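Putative regulator of transfer genes ArtA (Staphylococcus aureus subsp. aureus USA300, PDB 3GXQ) binds DNA through a ribbon-helix-helix motif and acts as a master regulator of plasmid transmission genes on the staphylococcal plasmid pSK41. Local coordinates at the interface of chains A and B. Coordinates in Å, arbitrary orientation; residue numbers count along the deposited sequence, not the author numbering. Chains: chain A/B, Putative regulator of transfer genes ArtA.

Contacts 1 and 2 belong to one two-fold symmetric dimer interface, and the centres of their C-alpha atoms lie about 16 Å apart. Contact 1 is the ribbon part, where strand 12-18 of each chain pairs antiparallel with its twin; contact 2 is the helical part, where helix 38-51 of chain A packs on helices 20-33 and 38-53 of chain B. Arg43 serves both, B:Arg43 capping a strand carbonyl in contact 1 and A:Arg43 lending aliphatic carbons to contact 2. Polar strand pairing and apolar helix packing together make the dimer that carries the DNA-binding ribbon.

Contact 1: the interface of chains A and B. Residues chain A 16-19; chain B 11-13, 43.
B:Arg43 reaches from its helix to the edge of chain A's strand and points its NE at the backbone carbonyl of A:Leu17. This hydrogen bond, NE to O at 2.5 Å, is nearly straight, 162° at the hydrogen, and the carbonyl oxygen lies close to the guanidinium plane. NH2 adds a weak second bond to the same oxygen. A bend at chi3 (-131°) turns the guanidinium out of line with the aliphatic stem, whose CG packs at 3.9 Å against CG1 of A:Val18. The stem also runs past A:Leu16 in the opposite direction.

Beside it, B:Lys11 lays its CB against CB of A:Leu17 at 3.6 Å, and its CD lies over the rim of one guanidinium face of B:Arg43. Its chain is extended until chi4 (-47°), where it bends and brings NZ to 3.7 Å from OD1 of A:Asp19, a long salt bridge. The two strands are joined by a reciprocal pair of backbone bonds, A:Val18 N to B:Val12 O at 2.9 Å and B:Val12 N to A:Val18 O at 2.8 Å. CD2 of A:Leu17 covers the backbone of B:Ser13.

The site is one end of the antiparallel ribbon built from strand 12-18 of both subunits, with helix 38-53 of chain B tied to chain A's strand; its twin closes the other end.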
loop_
_atom_site.group_PDB
_atom_site.type_symbol
_atom_site.label_atom_id
_atom_site.label_comp_id
_atom_site.label_asym_id
_atom_site.label_seq_id
_atom_site.Cartn_x
_atom_site.Cartn_y
_atom_site.Cartn_z
ATOM N N LEU A 16 -6.148 4.572 -1.373
ATOM C CA LEU A 16 -6.961 3.433 -1.748
ATOM C C LEU A 16 -7.639 2.717 -0.590
ATOM O O LEU A 16 -7.248 2.841 0.572
ATOM C CB LEU A 16 -6.149 2.451 -2.604
ATOM C CG LEU A 16 -5.000 1.555 -2.131
ATOM C CD1 LEU A 16 -4.078 2.268 -1.149
ATOM C CD2 LEU A 16 -5.614 0.331 -1.537
ATOM N N LEU A 17 -8.703 2.001 -0.927
ATOM C CA LEU A 17 -9.475 1.257 0.050
ATOM C C LEU A 17 -8.870 -0.142 0.164
ATOM O O LEU A 17 -8.542 -0.755 -0.846
ATOM C CB LEU A 17 -10.933 1.168 -0.400
ATOM C CG LEU A 17 -11.639 2.497 -0.678
ATOM C CD1 LEU A 17 -13.006 2.227 -1.304
ATOM C CD2 LEU A 17 -11.785 3.300 0.615
ATOM N N VAL A 18 -8.709 -0.623 1.397
ATOM C CA VAL A 18 -8.154 -1.956 1.666
ATOM C C VAL A 18 -8.999 -2.641 2.737
ATOM O O VAL A 18 -9.789 -1.984 3.425
ATOM C CB VAL A 18 -6.688 -1.887 2.174
ATOM C CG1 VAL A 18 -5.814 -1.228 1.130
ATOM C CG2 VAL A 18 -6.610 -1.121 3.490
ATOM N N ASP A 19 -8.850 -3.957 2.870
ATOM C CA ASP A 19 -9.593 -4.687 3.893
ATOM C C ASP A 19 -9.101 -4.251 5.258
ATOM O O ASP A 19 -7.971 -3.781 5.397
ATOM C CB ASP A 19 -9.396 -6.196 3.775
ATOM C CG ASP A 19 -10.272 -6.812 2.718
ATOM O OD1 ASP A 19 -11.261 -6.168 2.312
ATOM O OD2 ASP A 19 -9.986 -7.952 2.298
ATOM N N LYS B 11 -14.458 -2.031 2.921
ATOM C CA LYS B 11 -13.076 -1.566 2.834
ATOM C C LYS B 11 -12.862 -0.210 3.498
ATOM O O LYS B 11 -13.747 0.644 3.490
ATOM C CB LYS B 11 -12.605 -1.533 1.377
ATOM C CG LYS B 11 -12.692 -2.898 0.685
ATOM C CD LYS B 11 -12.029 -2.880 -0.683
ATOM C CE LYS B 11 -12.632 -3.914 -1.613
ATOM N NZ LYS B 11 -12.775 -5.231 -0.955
ATOM N N VAL B 12 -11.677 -0.042 4.082
ATOM C CA VAL B 12 -11.275 1.178 4.783
ATOM C C VAL B 12 -10.167 1.939 4.055
ATOM O O VAL B 12 -9.311 1.357 3.392
ATOM C CB VAL B 12 -10.808 0.864 6.236
ATOM C CG1 VAL B 12 -11.986 0.358 7.056
ATOM C CG2 VAL B 12 -9.711 -0.193 6.230
ATOM N N SER B 13 -10.189 3.252 4.206
ATOM C CA SER B 13 -9.237 4.112 3.551
ATOM C C SER B 13 -7.797 4.059 4.062
ATOM O O SER B 13 -7.543 4.132 5.257
ATOM C CB SER B 13 -9.752 5.553 3.604
ATOM O OG SER B 13 -8.782 6.450 3.079
ATOM N N ARG B 43 -3.529 -3.109 -3.479
ATOM C CA ARG B 43 -3.928 -4.164 -2.541
ATOM C C ARG B 43 -3.132 -5.444 -2.784
ATOM O O ARG B 43 -2.610 -6.039 -1.841
ATOM C CB ARG B 43 -5.416 -4.498 -2.692
ATOM C CG ARG B 43 -6.359 -3.648 -1.872
ATOM C CD ARG B 43 -7.805 -3.909 -2.280
ATOM N NE ARG B 43 -8.442 -2.622 -2.483
ATOM C CZ ARG B 43 -9.174 -2.287 -3.531
ATOM N NH1 ARG B 43 -9.405 -3.152 -4.512
ATOM N NH2 ARG B 43 -9.623 -1.050 -3.607
#

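Contact 2: the interface of chains A and B. Residues chain A 43, 46-47, 50; chain B 22, 25-26, 45.
Helix 38-51 of chain A meets two helices of chain B here: 20-33, which supplies B:Met22, B:Glu25 and B:Ile26, and 38-53, which supplies B:Ile45. A:Leu46 and A:Leu50, one turn apart, are the residues that chain B's side chains surround.

B:Met22 crosses A:Leu46 at about a right angle. With CG anti to the backbone N (chi1 176°), its chain runs out toward helix 38-51 and then bends at chi3 (73°), which presents the sulfur and the methyl to different parts of chain A. SD lies 3.8 Å from CB of A:Leu46, while CE touches both CD1 of A:Leu46 and the aliphatic start of A:Arg43, 3.8 Å from its CB. The rest of A:Arg43 extends away from this contact, so here the residue acts through its carbons.

Both methyls of A:Leu46 straddle CD1 of B:Ile26, CD1 of the leucine lying 4.0 Å from it; CD2 in addition meets the branch methyl CG2 of B:Ile45 at 3.8 Å. Both isoleucines cross the leucine roughly at right angles. That same CG2 also lies 3.6 Å from the backbone O of A:Leu46, so B:Ile45 packs on backbone as well as side chain.

Further along the helix, A:Leu50 buries 80 Å² against the partner. Its CD1 lies 4.0 Å from CG of B:Met22 and also meets the carboxylate oxygen OE1 of B:Glu25, while CD2 turns to CD1 of B:Ile45.

The patch forms part of the apolar core between the intertwined subunits of the ribbon-helix-helix dimer, where the second helices of the two chains come together and each also packs on its partner's first helix.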
loop_
_atom_site.group_PDB
_atom_site.type_symbol
_atom_site.label_atom_id
_atom_site.label_comp_id
_atom_site.label_asym_id
_atom_site.label_seq_id
_atom_site.Cartn_x
_atom_site.Cartn_y
_atom_site.Cartn_z
ATOM N N ARG A 43 5.000 2.296 2.416
ATOM C CA ARG A 43 5.992 2.338 1.348
ATOM C C ARG A 43 6.921 1.125 1.406
ATOM O O ARG A 43 7.169 0.481 0.382
ATOM C CB ARG A 43 6.824 3.616 1.423
ATOM C CG ARG A 43 6.021 4.892 1.465
ATOM C CD ARG A 43 6.911 6.091 1.245
ATOM N NE ARG A 43 6.249 7.306 1.691
ATOM C CZ ARG A 43 6.383 7.832 2.903
ATOM N NH1 ARG A 43 7.173 7.254 3.797
ATOM N NH2 ARG A 43 5.697 8.917 3.229
ATOM N N LEU A 46 5.047 -1.847 0.264
ATOM C CA LEU A 46 4.822 -1.744 -1.177
ATOM C C LEU A 46 6.132 -2.118 -1.906
ATOM O O LEU A 46 6.116 -2.865 -2.877
ATOM C CB LEU A 46 4.382 -0.317 -1.539
ATOM C CG LEU A 46 2.911 0.075 -1.302
ATOM C CD1 LEU A 46 2.745 1.565 -1.470
ATOM C CD2 LEU A 46 2.014 -0.645 -2.289
ATOM N N LYS A 47 7.266 -1.622 -1.413
ATOM C CA LYS A 47 8.566 -1.927 -2.007
ATOM C C LYS A 47 8.825 -3.437 -1.965
ATOM O O LYS A 47 9.326 -4.011 -2.921
ATOM C CB LYS A 47 9.665 -1.179 -1.246
ATOM C CG LYS A 47 11.059 -1.243 -1.864
ATOM C CD LYS A 47 12.034 -0.349 -1.080
ATOM C CE LYS A 47 13.463 -0.374 -1.645
ATOM N NZ LYS A 47 13.609 0.128 -3.048
ATOM N N LEU A 50 6.708 -5.048 -4.526
ATOM C CA LEU A 50 7.209 -4.785 -5.865
ATOM C C LEU A 50 8.377 -5.681 -6.306
ATOM O O LEU A 50 8.422 -6.128 -7.450
ATOM C CB LEU A 50 7.584 -3.305 -5.998
ATOM C CG LEU A 50 6.369 -2.372 -6.116
ATOM C CD1 LEU A 50 6.809 -0.910 -6.100
ATOM C CD2 LEU A 50 5.624 -2.690 -7.407
ATOM N N MET B 22 7.733 5.226 -7.303
ATOM C CA MET B 22 7.015 4.045 -6.853
ATOM C C MET B 22 5.588 4.048 -7.366
ATOM O O MET B 22 5.045 3.001 -7.711
ATOM C CB MET B 22 7.023 3.958 -5.326
ATOM C CG MET B 22 6.212 2.791 -4.751
ATOM S SD MET B 22 6.550 2.467 -2.992
ATOM C CE MET B 22 5.761 3.787 -2.267
ATOM N N GLU B 25 5.318 2.892 -10.737
ATOM C CA GLU B 25 5.481 1.444 -10.777
ATOM C C GLU B 25 4.224 0.719 -10.380
ATOM O O GLU B 25 3.946 -0.373 -10.884
ATOM C CB GLU B 25 6.633 1.017 -9.881
ATOM C CG GLU B 25 7.960 0.896 -10.602
ATOM C CD GLU B 25 9.132 0.920 -9.644
ATOM O OE1 GLU B 25 9.058 0.247 -8.594
ATOM O OE2 GLU B 25 10.135 1.606 -9.944
ATOM N N ILE B 26 3.456 1.320 -9.474
ATOM C CA ILE B 26 2.206 0.704 -9.048
ATOM C C ILE B 26 1.243 0.853 -10.217
ATOM O O ILE B 26 0.461 -0.044 -10.506
ATOM C CB ILE B 26 1.627 1.380 -7.782
ATOM C CG1 ILE B 26 2.615 1.223 -6.613
ATOM C CG2 ILE B 26 0.294 0.735 -7.418
ATOM C CD1 ILE B 26 2.232 1.990 -5.378
ATOM N N ILE B 45 -0.299 -5.765 -4.353
ATOM C CA ILE B 45 1.098 -5.490 -4.066
ATOM C C ILE B 45 1.340 -5.483 -2.566
ATOM O O ILE B 45 2.277 -6.106 -2.072
ATOM C CB ILE B 45 1.501 -4.145 -4.673
ATOM C CG1 ILE B 45 1.386 -4.243 -6.197
ATOM C CG2 ILE B 45 2.919 -3.757 -4.243
ATOM C CD1 ILE B 45 1.534 -2.910 -6.916
#